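Side-chain contact in MATE family efflux transporter (Vibrio cholerae, PDB 6IDP), which probably exports drugs and other toxic compounds across the bacterial membrane, using an H+-dependent conformational change: residues 73-78 with 85-90. Numbering follows the deposited sequence.
Sequences AVISRA and EYAKQL. With OLC ((2R)-2,3-dihydroxypropyl (9Z)-octadec-9-enoate), chain J.
Near the turn of a helical hairpin of the MATE transporter fold, Val74, Ile75 and Ala78 of helix 54-80 pack against Tyr86, Ala87 and Leu90 of helix 84-111. The two short segments run antiparallel at 160°, their axes 8.7 Å apart, a spacing consistent with alanine meeting alanine at the interface. Side chain meets side chain through carbon atoms alone, and no hydrogen bond crosses between the segments. Nearest the turn, the CB methyls of Ala78 and Ala87 meet at 4.1 Å, and Ala78 CB also reaches Tyr86 CD2 (3.9 Å), approaching the ring obliquely. One turn deeper, Ile75 lies along the second helix. Its CG1, anti to its own carbonyl carbon (chi1 -67°), packs on Leu90 CB at 3.8 Å, and the Ile75 and Leu90 side chains lie alongside each other, pointing opposite ways. The extended end of Ile75 carries CD1 to the backbone, 3.9 Å from Ala87 O, a van der Waals contact with the carbonyl oxygen. Val74 meets Leu90 at about a right angle, methyl against methyl, with CG1 3.7 Å from Leu90 CD1. That same Leu90 methyl also sits over one face of the Tyr86 ring, offset toward its rim. The opposite face is covered by the hydrocarbon tail of a bound monoolein, so the ring is sandwiched between a protein methyl and a lipid chain, consistent with a membrane-facing position for this side of the hairpin. Helix 226-259 adds further packing, through Leu233 on Val74 and Ser229 on both Tyr86 and Leu90. A chi1 of 174° swings the Tyr86 ring out opposite the backbone N, and there C16 of the lipid lies over its face, 3.5 Å from Tyr86 CG.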
ATOM      1  N   ALA A  73      -2.868  14.536  -2.020  1.00 24.27           N
ATOM      2  CA  ALA A  73      -3.761  15.403  -1.262  1.00 26.21           C
ATOM      3  C   ALA A  73      -3.503  16.893  -1.514  1.00 30.81           C
ATOM      4  O   ALA A  73      -4.439  17.664  -1.714  1.00 32.95           O
ATOM      5  CB  ALA A  73      -3.646  15.098   0.223  1.00 23.10           C
ATOM      6  N   VAL A  74      -2.239  17.297  -1.503  1.00 27.08           N
ATOM      7  CA  VAL A  74      -1.915  18.714  -1.608  1.00 24.85           C
ATOM      8  C   VAL A  74      -2.045  19.222  -3.042  1.00 27.13           C
ATOM      9  O   VAL A  74      -2.590  20.303  -3.275  1.00 29.55           O
ATOM     10  CB  VAL A  74      -0.499  19.004  -1.081  1.00 28.37           C
ATOM     11  CG1 VAL A  74      -0.158  20.477  -1.247  1.00 31.74           C
ATOM     12  CG2 VAL A  74      -0.396  18.602   0.383  1.00 34.94           C
ATOM     13  N   ILE A  75      -1.565  18.441  -4.003  1.00 22.97           N
ATOM     14  CA  ILE A  75      -1.605  18.865  -5.398  1.00 25.73           C
ATOM     15  C   ILE A  75      -3.023  18.869  -5.975  1.00 28.71           C
ATOM     16  O   ILE A  75      -3.399  19.811  -6.673  1.00 28.72           O
ATOM     17  CB  ILE A  75      -0.693  17.982  -6.276  1.00 25.20           C
ATOM     18  CG1 ILE A  75       0.770  18.205  -5.888  1.00 26.55           C
ATOM     19  CG2 ILE A  75      -0.892  18.293  -7.752  1.00 22.38           C
ATOM     20  CD1 ILE A  75       1.764  17.573  -6.833  1.00 24.82           C
ATOM     21  N   SER A  76      -3.817  17.841  -5.677  1.00 25.65           N
ATOM     22  CA  SER A  76      -5.176  17.777  -6.219  1.00 21.96           C
ATOM     23  C   SER A  76      -6.040  18.907  -5.663  1.00 25.00           C
ATOM     24  O   SER A  76      -6.852  19.485  -6.385  1.00 23.95           O
ATOM     25  CB  SER A  76      -5.827  16.416  -5.938  1.00 23.63           C
ATOM     26  OG  SER A  76      -6.020  16.195  -4.552  1.00 31.38           O
ATOM     27  N   ARG A  77      -5.853  19.231  -4.389  1.00 23.63           N
ATOM     28  CA  ARG A  77      -6.578  20.340  -3.781  1.00 25.41           C
ATOM     29  C   ARG A  77      -6.190  21.665  -4.432  1.00 29.64           C
ATOM     30  O   ARG A  77      -7.050  22.502  -4.706  1.00 30.32           O
ATOM     31  CB  ARG A  77      -6.323  20.397  -2.273  1.00 25.52           C
ATOM     32  CG  ARG A  77      -7.121  21.474  -1.566  1.00 26.54           C
ATOM     33  CD  ARG A  77      -7.012  21.343  -0.062  1.00 34.49           C
ATOM     34  NE  ARG A  77      -7.801  22.359   0.624  1.00 44.11           N
ATOM     35  CZ  ARG A  77      -8.068  22.342   1.926  1.00 55.76           C
ATOM     36  NH1 ARG A  77      -7.611  21.358   2.688  1.00 58.25           N
ATOM     37  NH2 ARG A  77      -8.796  23.309   2.467  1.00 63.44           N
ATOM     38  N   ALA A  78      -4.898  21.845  -4.690  1.00 26.31           N
ATOM     39  CA  ALA A  78      -4.415  23.047  -5.363  1.00 27.52           C
ATOM     40  C   ALA A  78      -5.046  23.186  -6.746  1.00 34.39           C
ATOM     41  O   ALA A  78      -5.407  24.285  -7.166  1.00 34.97           O
ATOM     42  CB  ALA A  78      -2.899  23.030  -5.471  1.00 24.94           C
ATOM     43  N   GLU A  85      -0.362  27.038 -11.662  1.00 37.10           N
ATOM     44  CA  GLU A  85       1.087  27.179 -11.592  1.00 45.45           C
ATOM     45  C   GLU A  85       1.640  26.501 -10.342  1.00 45.02           C
ATOM     46  O   GLU A  85       2.610  25.748 -10.406  1.00 38.08           O
ATOM     47  CB  GLU A  85       1.487  28.655 -11.612  1.00 52.28           C
ATOM     48  CG  GLU A  85       2.989  28.893 -11.549  1.00 73.25           C
ATOM     49  CD  GLU A  85       3.713  28.433 -12.803  1.00 86.62           C
ATOM     50  OE1 GLU A  85       4.916  28.105 -12.713  1.00 88.61           O
ATOM     51  OE2 GLU A  85       3.081  28.406 -13.881  1.00 87.78           O
ATOM     52  N   TYR A  86       1.003  26.768  -9.208  1.00 28.28           N
ATOM     53  CA  TYR A  86       1.461  26.256  -7.926  1.00 34.18           C
ATOM     54  C   TYR A  86       1.414  24.730  -7.874  1.00 39.22           C
ATOM     55  O   TYR A  86       2.299  24.096  -7.300  1.00 35.56           O
ATOM     56  CB  TYR A  86       0.619  26.859  -6.798  1.00 35.00           C
ATOM     57  CG  TYR A  86       0.898  26.287  -5.428  1.00 35.96           C
ATOM     58  CD1 TYR A  86       2.147  26.419  -4.838  1.00 37.33           C
ATOM     59  CD2 TYR A  86      -0.099  25.633  -4.716  1.00 35.10           C
ATOM     60  CE1 TYR A  86       2.400  25.900  -3.582  1.00 41.32           C
ATOM     61  CE2 TYR A  86       0.142  25.114  -3.459  1.00 39.23           C
ATOM     62  CZ  TYR A  86       1.393  25.248  -2.896  1.00 47.10           C
ATOM     63  OH  TYR A  86       1.634  24.730  -1.645  1.00 52.03           O
ATOM     64  N   ALA A  87       0.391  24.145  -8.489  1.00 35.14           N
ATOM     65  CA  ALA A  87       0.231  22.697  -8.492  1.00 31.74           C
ATOM     66  C   ALA A  87       1.358  21.993  -9.248  1.00 30.82           C
ATOM     67  O   ALA A  87       1.854  20.958  -8.801  1.00 25.30           O
ATOM     68  CB  ALA A  87      -1.118  22.317  -9.083  1.00 30.38           C
ATOM     69  N   LYS A  88       1.766  22.545 -10.386  1.00 28.46           N
ATOM     70  CA  LYS A  88       2.814  21.901 -11.177  1.00 38.64           C
ATOM     71  C   LYS A  88       4.208  22.217 -10.637  1.00 36.40           C
ATOM     72  O   LYS A  88       5.152  21.473 -10.885  1.00 37.63           O
ATOM     73  CB  LYS A  88       2.704  22.294 -12.652  1.00 38.54           C
ATOM     74  CG  LYS A  88       3.053  23.728 -12.971  1.00 49.02           C
ATOM     75  CD  LYS A  88       3.040  23.935 -14.475  1.00 54.63           C
ATOM     76  CE  LYS A  88       3.439  25.347 -14.846  1.00 68.42           C
ATOM     77  NZ  LYS A  88       3.542  25.522 -16.323  1.00 79.23           N
ATOM     78  N   GLN A  89       4.334  23.315  -9.900  1.00 35.17           N
ATOM     79  CA  GLN A  89       5.567  23.591  -9.172  1.00 32.90           C
ATOM     80  C   GLN A  89       5.737  22.573  -8.051  1.00 34.91           C
ATOM     81  O   GLN A  89       6.840  22.105  -7.783  1.00 33.64           O
ATOM     82  CB  GLN A  89       5.569  25.009  -8.598  1.00 29.34           C
ATOM     83  CG  GLN A  89       5.735  26.113  -9.624  1.00 28.60           C
ATOM     84  CD  GLN A  89       5.531  27.488  -9.020  1.00 37.01           C
ATOM     85  OE1 GLN A  89       4.718  27.664  -8.115  1.00 44.40           O
ATOM     86  NE2 GLN A  89       6.276  28.469  -9.513  1.00 36.42           N
ATOM     87  N   LEU A  90       4.630  22.241  -7.396  1.00 37.76           N
ATOM     88  CA  LEU A  90       4.628  21.225  -6.351  1.00 33.17           C
ATOM     89  C   LEU A  90       5.033  19.872  -6.916  1.00 29.61           C
ATOM     90  O   LEU A  90       5.722  19.097  -6.255  1.00 24.61           O
ATOM     91  CB  LEU A  90       3.251  21.116  -5.693  1.00 38.35           C
ATOM     92  CG  LEU A  90       2.835  22.208  -4.709  1.00 46.58           C
ATOM     93  CD1 LEU A  90       1.427  21.938  -4.204  1.00 43.02           C
ATOM     94  CD2 LEU A  90       3.817  22.289  -3.550  1.00 51.63           C
TER
HETATM   95  C18 OLC J 509      -1.400  30.754  -5.350  1.00 53.58           C
HETATM   96  C17 OLC J 509      -1.136  30.426  -3.896  1.00 57.22           C
HETATM   97  C16 OLC J 509      -0.253  29.199  -3.804  1.00 56.46           C
HETATM   98  C15 OLC J 509      -0.062  28.820  -2.351  1.00 59.20           C
HETATM   99  C13 OLC J 509      -1.177  27.938  -0.329  1.00 60.79           C
HETATM  100  C14 OLC J 509      -1.362  28.289  -1.789  1.00 58.13           C